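PDB 4QO5: cytochrome c-552/4 domain-containing protein from Ignicoccus hospitalis KIN4/I, which binds eight covalently attached c-type hemes as a membrane-associated cytochrome and probably carries electrons along them. Local coordinates for residues A[334-346]-A[359-373]. Numbering follows the deposited sequence.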
loop_
_atom_site.group_PDB
_atom_site.type_symbol
_atom_site.label_atom_id
_atom_site.label_comp_id
_atom_site.label_asym_id
_atom_site.label_seq_id
_atom_site.Cartn_x
_atom_site.Cartn_y
_atom_site.Cartn_z
ATOM N N LEU A 334 -32.423 -5.316 12.839
ATOM C CA LEU A 334 -32.831 -3.925 12.721
ATOM C C LEU A 334 -33.858 -3.774 11.604
ATOM O O LEU A 334 -33.774 -4.457 10.582
ATOM C CB LEU A 334 -31.616 -3.033 12.429
ATOM C CG LEU A 334 -30.542 -2.929 13.515
ATOM C CD1 LEU A 334 -29.358 -2.129 13.001
ATOM C CD2 LEU A 334 -31.117 -2.278 14.792
ATOM N N SER A 335 -34.815 -2.871 11.791
ATOM C CA SER A 335 -35.813 -2.588 10.761
ATOM C C SER A 335 -36.186 -1.109 10.790
ATOM O O SER A 335 -36.535 -0.580 11.841
ATOM C CB SER A 335 -37.068 -3.437 10.979
ATOM O OG SER A 335 -38.042 -3.155 9.988
ATOM N N VAL A 336 -36.125 -0.450 9.638
ATOM C CA VAL A 336 -36.402 0.985 9.558
ATOM C C VAL A 336 -37.438 1.282 8.467
ATOM O O VAL A 336 -37.501 0.583 7.460
ATOM C CB VAL A 336 -35.088 1.787 9.302
ATOM C CG1 VAL A 336 -34.526 1.510 7.896
ATOM C CG2 VAL A 336 -35.303 3.277 9.513
ATOM N N GLU A 337 -38.268 2.300 8.678
ATOM C CA GLU A 337 -39.083 2.839 7.594
ATOM C C GLU A 337 -38.162 3.455 6.535
ATOM O O GLU A 337 -37.316 4.292 6.848
ATOM C CB GLU A 337 -40.051 3.897 8.126
ATOM C CG GLU A 337 -41.515 3.534 7.957
ATOM C CD GLU A 337 -42.433 4.534 8.627
ATOM O OE1 GLU A 337 -41.973 5.218 9.569
ATOM O OE2 GLU A 337 -43.609 4.636 8.211
ATOM N N ALA A 338 -38.322 3.031 5.285
ATOM C CA ALA A 338 -37.357 3.370 4.238
ATOM C C ALA A 338 -37.482 4.799 3.709
ATOM O O ALA A 338 -36.478 5.472 3.466
ATOM C CB ALA A 338 -37.465 2.377 3.095
ATOM N N MET A 339 -38.715 5.254 3.526
ATOM C CA MET A 339 -38.972 6.512 2.839
ATOM C C MET A 339 -40.130 7.272 3.476
ATOM O O MET A 339 -41.276 6.826 3.411
ATOM C CB MET A 339 -39.302 6.233 1.372
ATOM C CG MET A 339 -39.725 7.456 0.569
ATOM S SD MET A 339 -38.368 8.602 0.262
ATOM C CE MET A 339 -37.184 7.519 -0.540
ATOM N N PRO A 340 -39.837 8.424 4.099
ATOM C CA PRO A 340 -40.920 9.248 4.649
ATOM C C PRO A 340 -41.833 9.737 3.526
ATOM O O PRO A 340 -41.336 10.064 2.452
ATOM C CB PRO A 340 -40.173 10.423 5.288
ATOM C CG PRO A 340 -38.799 9.894 5.569
ATOM C CD PRO A 340 -38.504 8.952 4.437
ATOM N N GLU A 341 -43.139 9.772 3.763
ATOM C CA GLU A 341 -44.093 10.143 2.718
ATOM C C GLU A 341 -43.955 11.599 2.258
ATOM O O GLU A 341 -44.248 11.923 1.104
ATOM C CB GLU A 341 -45.535 9.869 3.165
ATOM C CG GLU A 341 -46.573 10.131 2.075
ATOM C CD GLU A 341 -47.763 10.940 2.562
ATOM O OE1 GLU A 341 -48.155 10.778 3.737
ATOM O OE2 GLU A 341 -48.307 11.742 1.767
ATOM N N SER A 342 -43.517 12.478 3.155
ATOM C CA SER A 342 -43.371 13.886 2.803
ATOM C C SER A 342 -42.209 14.050 1.830
ATOM O O SER A 342 -42.245 14.892 0.933
ATOM C CB SER A 342 -43.159 14.750 4.048
ATOM O OG SER A 342 -41.807 14.724 4.466
ATOM N N THR A 343 -41.180 13.230 2.007
ATOM C CA THR A 343 -40.045 13.245 1.101
ATOM C C THR A 343 -40.427 12.632 -0.243
ATOM O O THR A 343 -40.077 13.162 -1.294
ATOM C CB THR A 343 -38.842 12.506 1.700
ATOM O OG1 THR A 343 -38.440 13.165 2.908
ATOM C CG2 THR A 343 -37.675 12.508 0.723
ATOM N N ALA A 344 -41.160 11.523 -0.201
ATOM C CA ALA A 344 -41.617 10.857 -1.420
ATOM C C ALA A 344 -42.503 11.773 -2.260
ATOM O O ALA A 344 -42.414 11.788 -3.488
ATOM C CB ALA A 344 -42.359 9.577 -1.079
ATOM N N GLU A 345 -43.356 12.538 -1.587
ATOM C CA GLU A 345 -44.238 13.478 -2.268
ATOM C C GLU A 345 -43.439 14.576 -2.958
ATOM O O GLU A 345 -43.740 14.956 -4.088
ATOM C CB GLU A 345 -45.233 14.088 -1.286
ATOM C CG GLU A 345 -46.638 14.208 -1.849
ATOM C CD GLU A 345 -47.116 12.910 -2.474
ATOM O OE1 GLU A 345 -47.206 11.893 -1.752
ATOM O OE2 GLU A 345 -47.400 12.906 -3.692
ATOM N N ALA A 346 -42.422 15.081 -2.268
ATOM C CA ALA A 346 -41.532 16.086 -2.837
ATOM C C ALA A 346 -40.772 15.523 -4.040
ATOM O O ALA A 346 -40.575 16.219 -5.040
ATOM C CB ALA A 346 -40.560 16.597 -1.781
ATOM N N VAL A 359 -42.907 4.132 0.249
ATOM C CA VAL A 359 -43.634 4.649 1.399
ATOM C C VAL A 359 -44.277 3.494 2.157
ATOM O O VAL A 359 -45.000 2.687 1.577
ATOM C CB VAL A 359 -44.705 5.660 0.975
ATOM C CG1 VAL A 359 -45.266 6.379 2.194
ATOM C CG2 VAL A 359 -44.115 6.654 -0.005
ATOM N N GLY A 360 -43.981 3.398 3.449
ATOM C CA GLY A 360 -44.524 2.335 4.273
ATOM C C GLY A 360 -43.761 1.025 4.178
ATOM O O GLY A 360 -44.126 0.039 4.813
ATOM N N VAL A 361 -42.700 1.006 3.383
ATOM C CA VAL A 361 -41.865 -0.181 3.281
ATOM C C VAL A 361 -40.811 -0.184 4.385
ATOM O O VAL A 361 -40.196 0.845 4.669
ATOM C CB VAL A 361 -41.182 -0.270 1.899
ATOM C CG1 VAL A 361 -40.316 -1.513 1.806
ATOM C CG2 VAL A 361 -42.229 -0.263 0.794
ATOM N N LYS A 362 -40.625 -1.338 5.021
ATOM C CA LYS A 362 -39.582 -1.504 6.028
ATOM C C LYS A 362 -38.379 -2.166 5.379
ATOM O O LYS A 362 -38.536 -3.120 4.621
ATOM C CB LYS A 362 -40.079 -2.389 7.167
ATOM C CG LYS A 362 -41.252 -1.820 7.944
ATOM C CD LYS A 362 -40.819 -0.672 8.833
ATOM C CE LYS A 362 -41.857 -0.387 9.902
ATOM N NZ LYS A 362 -43.195 -0.134 9.299
ATOM N N LEU A 363 -37.182 -1.665 5.669
ATOM C CA LEU A 363 -35.965 -2.292 5.175
ATOM C C LEU A 363 -35.118 -2.723 6.366
ATOM O O LEU A 363 -35.178 -2.090 7.420
ATOM C CB LEU A 363 -35.183 -1.309 4.285
ATOM C CG LEU A 363 -35.872 -0.978 2.955
ATOM C CD1 LEU A 363 -35.031 -0.046 2.096
ATOM C CD2 LEU A 363 -36.202 -2.260 2.189
ATOM N N PRO A 364 -34.331 -3.804 6.210
ATOM C CA PRO A 364 -33.430 -4.223 7.289
ATOM C C PRO A 364 -32.144 -3.396 7.277
ATOM O O PRO A 364 -31.074 -3.890 6.919
ATOM C CB PRO A 364 -33.145 -5.690 6.953
ATOM C CG PRO A 364 -33.258 -5.758 5.479
ATOM C CD PRO A 364 -34.310 -4.742 5.075
ATOM N N MET A 365 -32.271 -2.131 7.655
ATOM C CA MET A 365 -31.158 -1.190 7.658
ATOM C C MET A 365 -31.277 -0.334 8.909
ATOM O O MET A 365 -32.349 -0.297 9.524
ATOM C CB MET A 365 -31.200 -0.337 6.395
ATOM C CG MET A 365 -30.770 -1.118 5.147
ATOM S SD MET A 365 -31.231 -0.271 3.637
ATOM C CE MET A 365 -29.972 0.997 3.582
ATOM N N PRO A 366 -30.179 0.323 9.316
ATOM C CA PRO A 366 -30.212 1.100 10.561
ATOM C C PRO A 366 -30.839 2.475 10.398
ATOM O O PRO A 366 -31.261 3.093 11.387
ATOM C CB PRO A 366 -28.730 1.232 10.936
ATOM C CG PRO A 366 -27.980 1.048 9.644
ATOM C CD PRO A 366 -28.803 0.120 8.808
ATOM N N ILE A 367 -30.904 2.948 9.159
ATOM C CA ILE A 367 -31.338 4.315 8.895
ATOM C C ILE A 367 -32.122 4.350 7.577
ATOM O O ILE A 367 -31.900 3.513 6.693
ATOM C CB ILE A 367 -30.095 5.263 8.884
ATOM C CG1 ILE A 367 -30.498 6.739 8.864
ATOM C CG2 ILE A 367 -29.117 4.891 7.744
ATOM C CD1 ILE A 367 -29.326 7.695 9.116
ATOM N N SER A 368 -33.050 5.294 7.453
ATOM C CA SER A 368 -33.876 5.420 6.251
ATOM C C SER A 368 -33.053 5.835 5.024
ATOM O O SER A 368 -31.897 6.244 5.149
ATOM C CB SER A 368 -34.994 6.430 6.486
ATOM O OG SER A 368 -34.478 7.672 6.941
ATOM N N LEU A 369 -33.660 5.737 3.844
ATOM C CA LEU A 369 -32.959 6.040 2.593
ATOM C C LEU A 369 -32.864 7.535 2.335
ATOM O O LEU A 369 -32.038 7.993 1.541
ATOM C CB LEU A 369 -33.661 5.368 1.414
ATOM C CG LEU A 369 -33.734 3.845 1.473
ATOM C CD1 LEU A 369 -34.487 3.302 0.267
ATOM C CD2 LEU A 369 -32.339 3.226 1.566
ATOM N N ALA A 370 -33.726 8.296 2.998
ATOM C CA ALA A 370 -33.751 9.740 2.831
ATOM C C ALA A 370 -34.262 10.361 4.120
ATOM O O ALA A 370 -35.027 9.728 4.850
ATOM C CB ALA A 370 -34.657 10.114 1.664
ATOM N N PRO A 371 -33.841 11.601 4.415
ATOM C CA PRO A 371 -34.403 12.257 5.597
ATOM C C PRO A 371 -35.831 12.717 5.318
ATOM O O PRO A 371 -36.264 12.696 4.167
ATOM C CB PRO A 371 -33.475 13.457 5.802
ATOM C CG PRO A 371 -32.924 13.748 4.439
ATOM C CD PRO A 371 -32.832 12.432 3.731
ATOM N N ASP A 372 -36.565 13.107 6.354
ATOM C CA ASP A 372 -37.890 13.671 6.145
ATOM C C ASP A 372 -37.705 15.135 5.770
ATOM O O ASP A 372 -37.024 15.878 6.473
ATOM C CB ASP A 372 -38.742 13.524 7.404
ATOM C CG ASP A 372 -40.208 13.858 7.169
ATOM O OD1 ASP A 372 -40.525 14.618 6.226
ATOM O OD2 ASP A 372 -41.052 13.337 7.928
ATOM N N ILE A 373 -38.302 15.539 4.652
ATOM C CA ILE A 373 -38.064 16.862 4.090
ATOM C C ILE A 373 -38.622 17.967 4.988
ATOM O O ILE A 373 -38.078 19.070 5.037
ATOM C CB ILE A 373 -38.610 16.979 2.640
ATOM C CG1 ILE A 373 -38.065 18.238 1.959
ATOM C CG2 ILE A 373 -40.129 16.948 2.618
ATOM C CD1 ILE A 373 -37.876 18.089 0.465
HETATM O O HOH W 1 -43.146 5.774 4.800
#
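V336 pushes its isopropyl group into the bend of 359-373, where the chain doubles back around 334-338. With CG1 set between the backbone N and the carbonyl carbon (chi1 68°), that methyl faces the carbonyls of M365 and I367, CG1 lying 3.3 Å from M365 O, while CG2 turns to the backbone at S368. An antiparallel two-stranded sheet joins 336-337 to 362-363: V336 and L363 form its hydrogen-bonded pair through N-H...O bonds in both directions, and A338 N continues the pairing to V361 O. On the face opposite V336 and L363, E337 and K362 lie side by side; their charged ends, OE2 and NZ, stay 4.9 Å apart, so any attraction is loose. The CB of A338 rests on L363 CD1 at 3.6 Å, and its carbonyl O receives L369 N in the carbonyl plane (2.9 Å). A338 is thus bonded to both limbs of the bend, through N to one and through O to the other. A water bridges M339 O and G360 N.

Farther along, T343 brings its hydroxyl beside its own backbone N (chi1 -61°), from where OG1 donates to a lone pair of P371 O over 2.6 Å and accepts a weak bond from I373 N. Its CG2 meets the methyl of A370. V359 lies across the other flank of the helix, CG1 against E341 CB and CG2 against A344 CB, both at 3.6 Å.

The 359-373 chain therefore holds the two-residue strand and the start of helix 341-349 from two sides. P364, M365 and P366 pack on helix 137-147, P366 also touches H323 of strand 323-324, and I373 reaches M152 of a second subunit.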